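PDB 1QO8: probable fumarate reductase Ifc3 from Shewanella frigidimarina, which catalyses the essentially one-way reduction of fumarate to succinate, using FAD and four covalently bound c-type hemes, and may take part in electron transport to iron(III). Local coordinates for residues R268-V277 against A287-M298; H499-I507 against E529-R539. All blocks are in the same frame, centred on the assembly; numbering follows the deposited sequence.

Interaction 1 of 2, residues R268-V277 against A287-M298. With FAD (flavin-adenine dinucleotide), chain G.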
loop_
_atom_site.group_PDB
_atom_site.type_symbol
_atom_site.label_atom_id
_atom_site.label_comp_id
_atom_site.label_asym_id
_atom_site.label_seq_id
_atom_site.Cartn_x
_atom_site.Cartn_y
_atom_site.Cartn_z
ATOM N N ARG A 268 -5.968 26.530 -15.954
ATOM C CA ARG A 268 -4.683 26.524 -16.663
ATOM C C ARG A 268 -4.414 25.113 -17.147
ATOM O O ARG A 268 -4.081 24.281 -16.318
ATOM C CB ARG A 268 -3.592 26.973 -15.709
ATOM C CG ARG A 268 -2.383 27.776 -15.988
ATOM C CD ARG A 268 -1.672 28.333 -14.701
ATOM N NE ARG A 268 -2.257 29.599 -14.259
ATOM C CZ ARG A 268 -1.514 30.499 -13.540
ATOM N NH1 ARG A 268 -0.262 30.170 -13.205
ATOM N NH2 ARG A 268 -1.988 31.675 -13.161
ATOM N N LEU A 269 -4.354 24.867 -18.426
ATOM C CA LEU A 269 -4.193 23.602 -19.083
ATOM C C LEU A 269 -2.721 23.340 -19.279
ATOM O O LEU A 269 -1.842 24.198 -19.119
ATOM C CB LEU A 269 -5.006 23.690 -20.390
ATOM C CG LEU A 269 -6.559 23.793 -20.194
ATOM C CD1 LEU A 269 -7.259 24.148 -21.489
ATOM C CD2 LEU A 269 -7.057 22.521 -19.567
ATOM N N ASN A 270 -2.419 22.104 -19.654
ATOM C CA ASN A 270 -1.067 21.571 -19.899
ATOM C C ASN A 270 -0.117 22.078 -18.787
ATOM O O ASN A 270 1.047 22.380 -19.047
ATOM C CB ASN A 270 -0.603 21.940 -21.277
ATOM C CG ASN A 270 -1.662 21.780 -22.343
ATOM O OD1 ASN A 270 -2.089 20.642 -22.685
ATOM N ND2 ASN A 270 -2.095 22.904 -22.981
ATOM N N SER A 271 -0.567 22.004 -17.542
ATOM C CA SER A 271 0.140 22.396 -16.334
ATOM C C SER A 271 0.064 21.251 -15.306
ATOM O O SER A 271 -0.937 21.087 -14.600
ATOM C CB SER A 271 -0.626 23.616 -15.747
ATOM O OG SER A 271 -0.538 24.585 -16.799
ATOM N N ARG A 272 1.117 20.459 -15.271
ATOM C CA ARG A 272 1.242 19.367 -14.336
ATOM C C ARG A 272 1.945 19.748 -13.023
ATOM O O ARG A 272 3.132 20.191 -12.977
ATOM C CB ARG A 272 2.021 18.221 -15.008
ATOM C CG ARG A 272 2.123 17.036 -14.047
ATOM C CD ARG A 272 2.794 15.923 -14.855
ATOM N NE ARG A 272 2.553 14.675 -14.173
ATOM C CZ ARG A 272 3.246 13.561 -14.430
ATOM N NH1 ARG A 272 4.179 13.537 -15.365
ATOM N NH2 ARG A 272 2.952 12.470 -13.721
ATOM N N VAL A 273 1.177 19.515 -11.961
ATOM C CA VAL A 273 1.724 19.722 -10.633
ATOM C C VAL A 273 2.626 18.498 -10.336
ATOM O O VAL A 273 2.188 17.365 -10.604
ATOM C CB VAL A 273 0.643 19.851 -9.560
ATOM C CG1 VAL A 273 1.334 19.781 -8.175
ATOM C CG2 VAL A 273 -0.149 21.148 -9.693
ATOM N N VAL A 274 3.857 18.788 -9.914
ATOM C CA VAL A 274 4.864 17.757 -9.691
ATOM C C VAL A 274 5.428 17.640 -8.294
ATOM O O VAL A 274 6.089 16.691 -7.888
ATOM C CB VAL A 274 5.996 17.956 -10.684
ATOM C CG1 VAL A 274 5.659 17.636 -12.120
ATOM C CG2 VAL A 274 6.587 19.405 -10.616
ATOM N N LYS A 275 5.150 18.592 -7.378
ATOM C CA LYS A 275 5.597 18.541 -6.024
ATOM C C LYS A 275 4.779 19.444 -5.133
ATOM O O LYS A 275 4.339 20.479 -5.620
ATOM C CB LYS A 275 7.088 19.031 -6.008
ATOM C CG LYS A 275 7.696 18.592 -4.671
ATOM C CD LYS A 275 9.175 18.938 -4.576
ATOM C CE LYS A 275 9.779 17.892 -3.630
ATOM N NZ LYS A 275 10.158 18.521 -2.331
ATOM N N LEU A 276 4.441 19.070 -3.940
ATOM C CA LEU A 276 3.819 19.992 -2.999
ATOM C C LEU A 276 4.996 20.586 -2.174
ATOM O O LEU A 276 5.916 19.845 -1.788
ATOM C CB LEU A 276 2.852 19.273 -2.066
ATOM C CG LEU A 276 1.684 18.495 -2.730
ATOM C CD1 LEU A 276 1.087 17.466 -1.774
ATOM C CD2 LEU A 276 0.596 19.437 -3.219
ATOM N N VAL A 277 4.937 21.868 -1.908
ATOM C CA VAL A 277 6.096 22.546 -1.272
ATOM C C VAL A 277 5.676 22.716 0.178
ATOM O O VAL A 277 4.628 23.277 0.481
ATOM C CB VAL A 277 6.374 23.926 -1.878
ATOM C CG1 VAL A 277 7.650 24.604 -1.256
ATOM C CG2 VAL A 277 6.504 23.775 -3.383
ATOM N N ALA A 287 3.207 24.742 -4.724
ATOM C CA ALA A 287 3.417 23.478 -5.439
ATOM C C ALA A 287 4.203 23.855 -6.665
ATOM O O ALA A 287 4.021 24.999 -7.091
ATOM C CB ALA A 287 1.996 22.999 -5.868
ATOM N N VAL A 288 5.062 22.997 -7.151
ATOM C CA VAL A 288 5.751 23.209 -8.393
ATOM C C VAL A 288 4.933 22.595 -9.523
ATOM O O VAL A 288 4.503 21.409 -9.491
ATOM C CB VAL A 288 7.124 22.529 -8.357
ATOM C CG1 VAL A 288 7.908 22.853 -9.629
ATOM C CG2 VAL A 288 7.939 22.984 -7.113
ATOM N N VAL A 289 4.710 23.451 -10.500
ATOM C CA VAL A 289 4.048 23.233 -11.749
ATOM C C VAL A 289 5.077 23.116 -12.887
ATOM O O VAL A 289 6.014 23.898 -13.041
ATOM C CB VAL A 289 3.138 24.415 -12.133
ATOM C CG1 VAL A 289 2.395 24.110 -13.447
ATOM C CG2 VAL A 289 2.155 24.714 -11.045
ATOM N N HIS A 290 4.962 22.032 -13.654
ATOM C CA HIS A 290 5.576 21.939 -14.955
ATOM C C HIS A 290 4.569 22.270 -16.046
ATOM O O HIS A 290 3.663 21.480 -16.307
ATOM C CB HIS A 290 6.194 20.559 -15.122
ATOM C CG HIS A 290 6.834 20.433 -16.463
ATOM N ND1 HIS A 290 7.115 19.218 -16.961
ATOM C CD2 HIS A 290 7.241 21.325 -17.396
ATOM C CE1 HIS A 290 7.668 19.326 -18.167
ATOM N NE2 HIS A 290 7.776 20.598 -18.430
ATOM N N GLY A 291 4.729 23.480 -16.602
ATOM C CA GLY A 291 3.883 23.985 -17.659
ATOM C C GLY A 291 4.578 23.602 -18.942
ATOM O O GLY A 291 5.831 23.688 -19.009
ATOM N N LYS A 292 3.756 23.238 -19.936
ATOM C CA LYS A 292 4.344 22.785 -21.203
ATOM C C LYS A 292 5.254 23.854 -21.825
ATOM O O LYS A 292 6.167 23.479 -22.556
ATOM C CB LYS A 292 3.134 22.545 -22.141
ATOM C CG LYS A 292 3.496 22.281 -23.610
ATOM C CD LYS A 292 2.199 21.937 -24.381
ATOM C CE LYS A 292 2.522 21.485 -25.829
ATOM N NZ LYS A 292 1.148 21.419 -26.513
ATOM N N HIS A 293 4.824 25.092 -21.789
ATOM C CA HIS A 293 5.605 26.127 -22.537
ATOM C C HIS A 293 6.528 26.870 -21.575
ATOM O O HIS A 293 7.660 27.177 -21.806
ATOM C CB HIS A 293 4.597 27.134 -23.194
ATOM C CG HIS A 293 4.001 26.333 -24.344
ATOM N ND1 HIS A 293 2.659 26.030 -24.503
ATOM C CD2 HIS A 293 4.625 25.737 -25.365
ATOM C CE1 HIS A 293 2.517 25.305 -25.598
ATOM N NE2 HIS A 293 3.707 25.089 -26.122
ATOM N N THR A 294 5.984 27.117 -20.386
ATOM C CA THR A 294 6.695 27.990 -19.452
ATOM C C THR A 294 7.708 27.213 -18.624
ATOM O O THR A 294 8.627 27.806 -18.120
ATOM C CB THR A 294 5.657 28.666 -18.564
ATOM O OG1 THR A 294 5.130 27.785 -17.624
ATOM C CG2 THR A 294 4.548 29.228 -19.413
ATOM N N GLY A 295 7.569 25.887 -18.509
ATOM C CA GLY A 295 8.564 25.125 -17.757
ATOM C C GLY A 295 8.121 25.062 -16.310
ATOM O O GLY A 295 6.923 25.225 -15.973
ATOM N N TYR A 296 9.090 24.925 -15.417
ATOM C CA TYR A 296 8.837 24.687 -14.007
ATOM C C TYR A 296 8.772 25.980 -13.264
ATOM O O TYR A 296 9.670 26.831 -13.445
ATOM C CB TYR A 296 9.903 23.812 -13.368
ATOM C CG TYR A 296 9.922 22.377 -13.875
ATOM C CD1 TYR A 296 10.494 22.045 -15.098
ATOM C CD2 TYR A 296 9.352 21.366 -13.124
ATOM C CE1 TYR A 296 10.493 20.730 -15.506
ATOM C CE2 TYR A 296 9.370 20.048 -13.530
ATOM C CZ TYR A 296 9.916 19.739 -14.719
ATOM O OH TYR A 296 9.950 18.445 -15.158
ATOM N N TYR A 297 7.804 26.121 -12.397
ATOM C CA TYR A 297 7.652 27.348 -11.618
ATOM C C TYR A 297 6.852 27.045 -10.361
ATOM O O TYR A 297 6.160 26.001 -10.355
ATOM C CB TYR A 297 6.958 28.450 -12.368
ATOM C CG TYR A 297 5.508 28.291 -12.718
ATOM C CD1 TYR A 297 5.171 27.496 -13.816
ATOM C CD2 TYR A 297 4.515 28.900 -11.991
ATOM C CE1 TYR A 297 3.829 27.324 -14.158
ATOM C CE2 TYR A 297 3.185 28.730 -12.331
ATOM C CZ TYR A 297 2.860 27.933 -13.427
ATOM O OH TYR A 297 1.557 27.788 -13.789
ATOM N N MET A 298 6.849 27.927 -9.395
ATOM C CA MET A 298 6.217 27.623 -8.126
ATOM C C MET A 298 5.085 28.643 -8.016
ATOM O O MET A 298 5.303 29.802 -8.322
ATOM C CB MET A 298 7.071 27.701 -6.863
ATOM C CG MET A 298 6.389 27.740 -5.500
ATOM S SD MET A 298 7.581 27.624 -4.104
ATOM C CE MET A 298 6.489 27.957 -2.736
HETATM P PA FAD G . -11.066 12.996 -12.551
HETATM O O1A FAD G . -12.378 13.315 -13.199
HETATM O O2A FAD G . -10.249 12.044 -13.064
HETATM O O5B FAD G . -10.221 14.267 -12.928
HETATM C C5B FAD G . -8.876 14.543 -12.359
HETATM C C4B FAD G . -8.251 15.791 -13.161
HETATM O O4B FAD G . -6.904 15.979 -12.503
HETATM C C3B FAD G . -7.874 15.393 -14.626
HETATM O O3B FAD G . -8.436 16.061 -15.664
HETATM C C2B FAD G . -6.325 15.123 -14.589
HETATM O O2B FAD G . -5.622 15.420 -15.820
HETATM C C1B FAD G . -5.930 16.162 -13.607
HETATM N N9A FAD G . -4.652 15.873 -12.942
HETATM C C8A FAD G . -4.146 14.660 -12.549
HETATM N N7A FAD G . -2.926 14.756 -12.095
HETATM C C5A FAD G . -2.594 16.104 -12.182
HETATM C C6A FAD G . -1.364 16.847 -11.923
HETATM N N6A FAD G . -0.268 16.308 -11.463
HETATM N N1A FAD G . -1.466 18.184 -12.124
HETATM C C2A FAD G . -2.566 18.789 -12.686
HETATM N N3A FAD G . -3.735 18.173 -12.974
HETATM C C4A FAD G . -3.657 16.839 -12.722
HETATM N N1 FAD G . -18.801 6.825 -11.085
HETATM C C2 FAD G . -20.034 7.090 -10.747
HETATM O O2 FAD G . -20.458 7.338 -9.666
HETATM N N3 FAD G . -21.098 7.121 -11.699
HETATM C C4 FAD G . -20.728 6.863 -13.015
HETATM O O4 FAD G . -21.574 6.824 -13.862
HETATM C C4X FAD G . -19.351 6.507 -13.351
HETATM N N5 FAD G . -19.025 6.196 -14.615
HETATM C C5X FAD G . -17.740 5.943 -14.958
HETATM C C6 FAD G . -17.466 5.642 -16.300
HETATM C C7 FAD G . -16.171 5.388 -16.682
HETATM C C7M FAD G . -15.795 5.062 -18.092
HETATM C C8 FAD G . -15.129 5.484 -15.689
HETATM C C8M FAD G . -13.705 5.281 -16.109
HETATM C C9 FAD G . -15.392 5.809 -14.384
HETATM C C9A FAD G . -16.682 6.049 -13.974
HETATM N N10 FAD G . -17.078 6.357 -12.658
HETATM C C10 FAD G . -18.358 6.582 -12.322
HETATM C "C1'" FAD G . -16.059 6.843 -11.674
HETATM C "C2'" FAD G . -16.140 8.403 -11.557
HETATM O "O2'" FAD G . -16.343 8.782 -12.960
HETATM C "C3'" FAD G . -14.695 8.865 -11.244
HETATM O "O3'" FAD G . -14.236 8.293 -10.013
HETATM C "C4'" FAD G . -14.799 10.354 -10.772
HETATM O "O4'" FAD G . -15.223 11.065 -11.975
HETATM C "C5'" FAD G . -13.328 10.805 -10.456
HETATM O "O5'" FAD G . -13.447 12.362 -10.403
HETATM P P FAD G . -12.271 13.259 -9.974
HETATM O O1P FAD G . -12.833 14.661 -10.020
HETATM O O2P FAD G . -11.840 12.691 -8.776
HETATM O O3P FAD G . -11.240 12.944 -10.943
HETATM O O HOH W 1 -1.162 19.664 -25.325
HETATM O O HOH W 2 1.145 26.682 -16.274
#

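Interaction 2 of 2, residues H499-I507 against E529-R539. With FAD (flavin-adenine dinucleotide), chain G.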
loop_
_atom_site.group_PDB
_atom_site.type_symbol
_atom_site.label_atom_id
_atom_site.label_comp_id
_atom_site.label_asym_id
_atom_site.label_seq_id
_atom_site.Cartn_x
_atom_site.Cartn_y
_atom_site.Cartn_z
ATOM N N HIS A 499 -10.764 0.124 -13.436
ATOM C CA HIS A 499 -11.836 1.046 -13.555
ATOM C C HIS A 499 -11.820 2.045 -12.446
ATOM O O HIS A 499 -12.168 3.177 -12.811
ATOM C CB HIS A 499 -13.179 0.173 -13.474
ATOM C CG HIS A 499 -14.363 1.063 -13.688
ATOM N ND1 HIS A 499 -14.565 1.562 -14.965
ATOM C CD2 HIS A 499 -15.363 1.524 -12.926
ATOM C CE1 HIS A 499 -15.671 2.345 -14.971
ATOM N NE2 HIS A 499 -16.118 2.373 -13.739
ATOM N N HIS A 500 -11.502 1.752 -11.190
ATOM C CA HIS A 500 -11.708 2.865 -10.234
ATOM C C HIS A 500 -10.726 2.484 -9.123
ATOM O O HIS A 500 -10.660 1.312 -8.748
ATOM C CB HIS A 500 -13.103 2.958 -9.694
ATOM C CG HIS A 500 -13.330 4.094 -8.711
ATOM N ND1 HIS A 500 -13.688 5.327 -9.086
ATOM C CD2 HIS A 500 -13.183 4.095 -7.317
ATOM C CE1 HIS A 500 -13.865 6.120 -7.998
ATOM N NE2 HIS A 500 -13.507 5.423 -6.938
ATOM N N THR A 501 -9.972 3.432 -8.557
ATOM C CA THR A 501 -9.200 3.097 -7.368
ATOM C C THR A 501 -9.797 3.698 -6.125
ATOM O O THR A 501 -9.630 4.891 -5.905
ATOM C CB THR A 501 -7.730 3.593 -7.554
ATOM O OG1 THR A 501 -7.715 4.995 -7.845
ATOM C CG2 THR A 501 -7.177 2.919 -8.776
ATOM N N MET A 502 -10.531 2.928 -5.331
ATOM C CA MET A 502 -11.161 3.366 -4.128
ATOM C C MET A 502 -10.120 3.866 -3.119
ATOM O O MET A 502 -10.536 4.728 -2.321
ATOM C CB MET A 502 -11.864 2.214 -3.304
ATOM C CG MET A 502 -13.155 1.627 -3.952
ATOM S SD MET A 502 -13.041 0.698 -5.486
ATOM C CE MET A 502 -12.184 -0.812 -5.041
ATOM N N GLY A 503 -8.921 3.316 -3.053
ATOM C CA GLY A 503 -8.015 3.785 -2.039
ATOM C C GLY A 503 -7.407 5.135 -2.463
ATOM O O GLY A 503 -7.496 5.512 -3.662
ATOM N N GLY A 504 -6.849 5.839 -1.503
ATOM C CA GLY A 504 -6.159 7.089 -1.882
ATOM C C GLY A 504 -5.671 7.764 -0.579
ATOM O O GLY A 504 -5.522 7.118 0.442
ATOM N N VAL A 505 -5.589 9.041 -0.635
ATOM C CA VAL A 505 -5.093 9.956 0.446
ATOM C C VAL A 505 -6.081 9.902 1.560
ATOM O O VAL A 505 -7.305 9.955 1.340
ATOM C CB VAL A 505 -4.981 11.226 -0.389
ATOM C CG1 VAL A 505 -5.952 12.367 -0.083
ATOM C CG2 VAL A 505 -3.571 11.524 -0.758
ATOM N N ALA A 506 -5.642 9.769 2.816
ATOM C CA ALA A 506 -6.579 9.889 3.919
ATOM C C ALA A 506 -7.059 11.322 4.123
ATOM O O ALA A 506 -6.355 12.339 4.141
ATOM C CB ALA A 506 -5.959 9.403 5.238
ATOM N N ILE A 507 -8.312 11.342 4.496
ATOM C CA ILE A 507 -9.071 12.597 4.666
ATOM C C ILE A 507 -9.880 12.593 5.930
ATOM O O ILE A 507 -10.221 11.474 6.352
ATOM C CB ILE A 507 -9.836 12.707 3.338
ATOM C CG1 ILE A 507 -9.222 13.947 2.669
ATOM C CG2 ILE A 507 -11.336 12.721 3.296
ATOM C CD1 ILE A 507 -8.756 13.698 1.287
ATOM N N GLU A 529 -11.645 10.866 -6.507
ATOM C CA GLU A 529 -11.060 9.517 -6.448
ATOM C C GLU A 529 -9.651 9.547 -5.880
ATOM O O GLU A 529 -9.046 8.476 -5.592
ATOM C CB GLU A 529 -10.937 8.930 -7.861
ATOM C CG GLU A 529 -10.793 7.399 -7.987
ATOM C CD GLU A 529 -10.915 6.944 -9.412
ATOM O OE1 GLU A 529 -11.568 7.646 -10.282
ATOM O OE2 GLU A 529 -10.300 5.919 -9.807
ATOM N N VAL A 530 -8.967 10.707 -5.898
ATOM C CA VAL A 530 -7.661 10.825 -5.260
ATOM C C VAL A 530 -7.626 10.355 -3.797
ATOM O O VAL A 530 -6.622 9.931 -3.214
ATOM C CB VAL A 530 -7.050 12.226 -5.397
ATOM C CG1 VAL A 530 -7.697 13.281 -4.526
ATOM C CG2 VAL A 530 -5.538 12.059 -5.099
ATOM N N THR A 531 -8.710 10.427 -3.092
ATOM C CA THR A 531 -8.993 10.180 -1.689
ATOM C C THR A 531 -9.442 8.737 -1.461
ATOM O O THR A 531 -9.943 8.064 -2.365
ATOM C CB THR A 531 -10.147 11.174 -1.482
ATOM O OG1 THR A 531 -9.733 12.469 -0.955
ATOM C CG2 THR A 531 -11.410 10.606 -1.061
ATOM N N GLY A 532 -9.149 8.171 -0.276
ATOM C CA GLY A 532 -9.538 6.786 -0.005
ATOM C C GLY A 532 -10.601 6.761 1.053
ATOM O O GLY A 532 -10.780 7.845 1.678
ATOM N N GLY A 533 -11.380 5.780 1.457
ATOM C CA GLY A 533 -12.324 5.939 2.536
ATOM C C GLY A 533 -13.799 6.153 2.240
ATOM O O GLY A 533 -14.661 5.801 3.076
ATOM N N VAL A 534 -14.259 6.805 1.211
ATOM C CA VAL A 534 -15.680 7.002 0.919
ATOM C C VAL A 534 -16.330 5.665 0.536
ATOM O O VAL A 534 -17.407 5.354 0.958
ATOM C CB VAL A 534 -15.833 8.055 -0.207
ATOM C CG1 VAL A 534 -17.350 8.217 -0.487
ATOM C CG2 VAL A 534 -15.277 9.370 0.298
ATOM N N HIS A 535 -15.644 4.821 -0.232
ATOM C CA HIS A 535 -16.119 3.614 -0.825
ATOM C C HIS A 535 -15.633 2.315 -0.186
ATOM O O HIS A 535 -16.084 1.225 -0.590
ATOM C CB HIS A 535 -15.727 3.566 -2.328
ATOM C CG HIS A 535 -16.199 4.781 -3.054
ATOM N ND1 HIS A 535 -15.308 5.696 -3.621
ATOM C CD2 HIS A 535 -17.461 5.257 -3.267
ATOM C CE1 HIS A 535 -15.991 6.665 -4.202
ATOM N NE2 HIS A 535 -17.291 6.432 -3.974
ATOM N N GLY A 536 -14.871 2.434 0.905
ATOM C CA GLY A 536 -14.275 1.215 1.460
ATOM C C GLY A 536 -13.717 0.297 0.409
ATOM O O GLY A 536 -12.878 0.729 -0.408
ATOM N N TYR A 537 -14.032 -0.986 0.452
ATOM C CA TYR A 537 -13.401 -1.928 -0.507
ATOM C C TYR A 537 -14.135 -2.005 -1.823
ATOM O O TYR A 537 -13.648 -2.737 -2.695
ATOM C CB TYR A 537 -13.279 -3.338 0.116
ATOM C CG TYR A 537 -12.290 -3.513 1.240
ATOM C CD1 TYR A 537 -11.605 -2.427 1.791
ATOM C CD2 TYR A 537 -11.999 -4.785 1.748
ATOM C CE1 TYR A 537 -10.680 -2.609 2.807
ATOM C CE2 TYR A 537 -11.075 -4.987 2.775
ATOM C CZ TYR A 537 -10.414 -3.891 3.287
ATOM O OH TYR A 537 -9.479 -4.022 4.280
ATOM N N ASN A 538 -15.229 -1.274 -2.085
ATOM C CA ASN A 538 -15.852 -1.477 -3.434
ATOM C C ASN A 538 -16.740 -0.302 -3.722
ATOM O O ASN A 538 -17.655 -0.063 -2.919
ATOM C CB ASN A 538 -16.629 -2.792 -3.442
ATOM C CG ASN A 538 -17.251 -3.052 -4.811
ATOM O OD1 ASN A 538 -16.609 -3.081 -5.852
ATOM N ND2 ASN A 538 -18.573 -3.127 -4.850
ATOM N N ARG A 539 -16.507 0.416 -4.819
ATOM C CA ARG A 539 -17.348 1.596 -5.142
ATOM C C ARG A 539 -18.686 1.081 -5.709
ATOM O O ARG A 539 -18.557 0.263 -6.627
ATOM C CB ARG A 539 -16.637 2.424 -6.230
ATOM C CG ARG A 539 -17.372 3.588 -6.884
ATOM C CD ARG A 539 -16.792 4.040 -8.234
ATOM N NE ARG A 539 -16.973 2.873 -9.137
ATOM C CZ ARG A 539 -17.945 2.643 -10.013
ATOM N NH1 ARG A 539 -18.832 3.630 -10.172
ATOM N NH2 ARG A 539 -18.034 1.491 -10.667
HETATM P PA FAD G . -11.066 12.996 -12.551
HETATM O O1A FAD G . -12.378 13.315 -13.199
HETATM O O2A FAD G . -10.249 12.044 -13.064
HETATM O O5B FAD G . -10.221 14.267 -12.928
HETATM C C5B FAD G . -8.876 14.543 -12.359
HETATM C C4B FAD G . -8.251 15.791 -13.161
HETATM O O4B FAD G . -6.904 15.979 -12.503
HETATM C C3B FAD G . -7.874 15.393 -14.626
HETATM O O3B FAD G . -8.436 16.061 -15.664
HETATM C C2B FAD G . -6.325 15.123 -14.589
HETATM O O2B FAD G . -5.622 15.420 -15.820
HETATM C C1B FAD G . -5.930 16.162 -13.607
HETATM N N9A FAD G . -4.652 15.873 -12.942
HETATM C C8A FAD G . -4.146 14.660 -12.549
HETATM N N7A FAD G . -2.926 14.756 -12.095
HETATM C C5A FAD G . -2.594 16.104 -12.182
HETATM C C6A FAD G . -1.364 16.847 -11.923
HETATM N N6A FAD G . -0.268 16.308 -11.463
HETATM N N1A FAD G . -1.466 18.184 -12.124
HETATM C C2A FAD G . -2.566 18.789 -12.686
HETATM N N3A FAD G . -3.735 18.173 -12.974
HETATM C C4A FAD G . -3.657 16.839 -12.722
HETATM N N1 FAD G . -18.801 6.825 -11.085
HETATM C C2 FAD G . -20.034 7.090 -10.747
HETATM O O2 FAD G . -20.458 7.338 -9.666
HETATM N N3 FAD G . -21.098 7.121 -11.699
HETATM C C4 FAD G . -20.728 6.863 -13.015
HETATM O O4 FAD G . -21.574 6.824 -13.862
HETATM C C4X FAD G . -19.351 6.507 -13.351
HETATM N N5 FAD G . -19.025 6.196 -14.615
HETATM C C5X FAD G . -17.740 5.943 -14.958
HETATM C C6 FAD G . -17.466 5.642 -16.300
HETATM C C7 FAD G . -16.171 5.388 -16.682
HETATM C C7M FAD G . -15.795 5.062 -18.092
HETATM C C8 FAD G . -15.129 5.484 -15.689
HETATM C C8M FAD G . -13.705 5.281 -16.109
HETATM C C9 FAD G . -15.392 5.809 -14.384
HETATM C C9A FAD G . -16.682 6.049 -13.974
HETATM N N10 FAD G . -17.078 6.357 -12.658
HETATM C C10 FAD G . -18.358 6.582 -12.322
HETATM C "C1'" FAD G . -16.059 6.843 -11.674
HETATM C "C2'" FAD G . -16.140 8.403 -11.557
HETATM O "O2'" FAD G . -16.343 8.782 -12.960
HETATM C "C3'" FAD G . -14.695 8.865 -11.244
HETATM O "O3'" FAD G . -14.236 8.293 -10.013
HETATM C "C4'" FAD G . -14.799 10.354 -10.772
HETATM O "O4'" FAD G . -15.223 11.065 -11.975
HETATM C "C5'" FAD G . -13.328 10.805 -10.456
HETATM O "O5'" FAD G . -13.447 12.362 -10.403
HETATM P P FAD G . -12.271 13.259 -9.974
HETATM O O1P FAD G . -12.833 14.661 -10.020
HETATM O O2P FAD G . -11.840 12.691 -8.776
HETATM O O3P FAD G . -11.240 12.944 -10.943
HETATM O O HOH W 3 -12.683 5.713 -11.931
HETATM O O HOH W 4 -12.256 6.755 -4.687
HETATM O O HOH W 5 -6.743 7.073 -5.799
HETATM O O HOH W 6 -12.836 5.960 -1.417
HETATM O O HOH W 7 -9.668 8.796 4.367
#

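Interaction 1 of 2, residues R268-V277 against A287-M298
Arg-272 and His-290 form a hydrogen-bonded pair in the antiparallel hairpin of strands 271-277 and 287-291, His-290 N reaching Arg-272 O at 2.7 Å. Beyond them the register slips: Val-274 and Lys-275 both face Val-288 in a classic beta bulge. Val-274 N gives an almost straight bond (179°) to Val-288 O, and Val-288 N turns to Lys-275 O.

At the bulge, Val-274 CG2 sits between its own backbone N and carbonyl carbon (chi1 -70° places CG1 beside the N), and from there it meets Val-288 CG1 at 3.8 Å and the edge of the Tyr-296 ring. Separately, at the far end, Val-277 CG1 and Met-298 CE, at the end of its extended chain, meet tip to tip at 3.8 Å.

Polar side chains close the other end. Arg-268 NH1 donates to Tyr-297 OH at 3.1 Å, the oxygen lying in the guanidinium plane, while Glu-120 takes a salt bridge from the same nitrogen. A water joins Tyr-297 OH to Ser-271 OG; another links Asn-270 OD1 to Lys-292 NZ, which also pairs with Glu-29, and Asn-270 ND2 bonds to the carbonyl O of Asp-27.

The outer edge of strand 271-277 reads the adenine of FAD: Val-273 N donates to N1A at 3.0 Å, and N6A donates to Val-273 O at 2.8 Å. Strand 295-298 continues the sheet beyond 287-291. Helix 107-115 packs on the face carrying Lys-275 and Val-288, and helix 339-346 touches Val-273 and Leu-276, with strand 147-150 alongside Ser-271 and Val-273.

Interaction 2 of 2, residues H499-I507 against E529-R539
The imidazole of His-500 is clamped between two side chains of the 529-539 loop. Arg-539 CD lies over the centre of one face, 3.4 Å from the ring centroid; the CG and carboxylate of Glu-529 cover the opposite face, the carboxylate stacked 18° from the ring plane. With CG anti to the backbone N (chi1 172°), Arg-539 lays CD on the imidazole, and its bend at chi3 then turns the guanidinium toward His-499, where Arg-539 NH2 comes to 3.5 Å from His-499 CD2 at the ring edge. His-500 points an edge at the face of His-535, the planes 84° apart.

Glu-529 OE2 accepts Thr-501 N at 2.8 Å on the anti side, whereas OE1 receives FAD O3' and a water. Packing is close where Gly-504 lies against Gly-532. With no side chain on either, Gly-532 CA comes within 3.3 Å of Met-502 O, and the backbones are pinned by Val-505 N to Val-530 O (2.9 Å) and Gly-532 N to Val-505 O. Met-502 folds into the turn 535-538, its SD facing Arg-539 N.

One water sits within this tight part, joining His-499 O, His-500 ND1 and Glu-529 OE1. Elsewhere the fit is looser and single waters fill in at separate points: one ties Thr-501 OG1, also bonded to the amide of Tyr-311, to Gly-503 O and Glu-529 O; another spans Ile-507 N and Gly-532 O.

Glu-529 N also binds FAD O2P, so one residue holds both ribityl and phosphate. His-499, its ND1 bonded to Ser-331 OG, and Arg-539 meet the same side of the isoalloxazine, near C8 and N1. As in relatives, both probably bind fumarate and succinate; the guanidinium would suit the dicarboxylate and could polarise the flavin.

Overall arrangement
Both contacts are largely buried and lie within the FAD-binding domain, yet they serve opposite ends of one cofactor: interaction 1 holds the adenine, interaction 2 the ribityl chain, a phosphate and the flavin ring. Their centres are 26 Å apart and they do not touch. Interaction 1 joins neighbouring strands of one sheet, with antiparallel pairing interrupted by one bulge, valines on both faces and charged ends turned to outside partners, some of them near the hemes. Interaction 2 sets the end of strand 489-505 against an irregular loop before helix 543-563, and there glycine contacts, stacked histidine and bridging waters take the place of strand pairing, apart from a single bridge. Its Tyr-537 also reaches the second subunit.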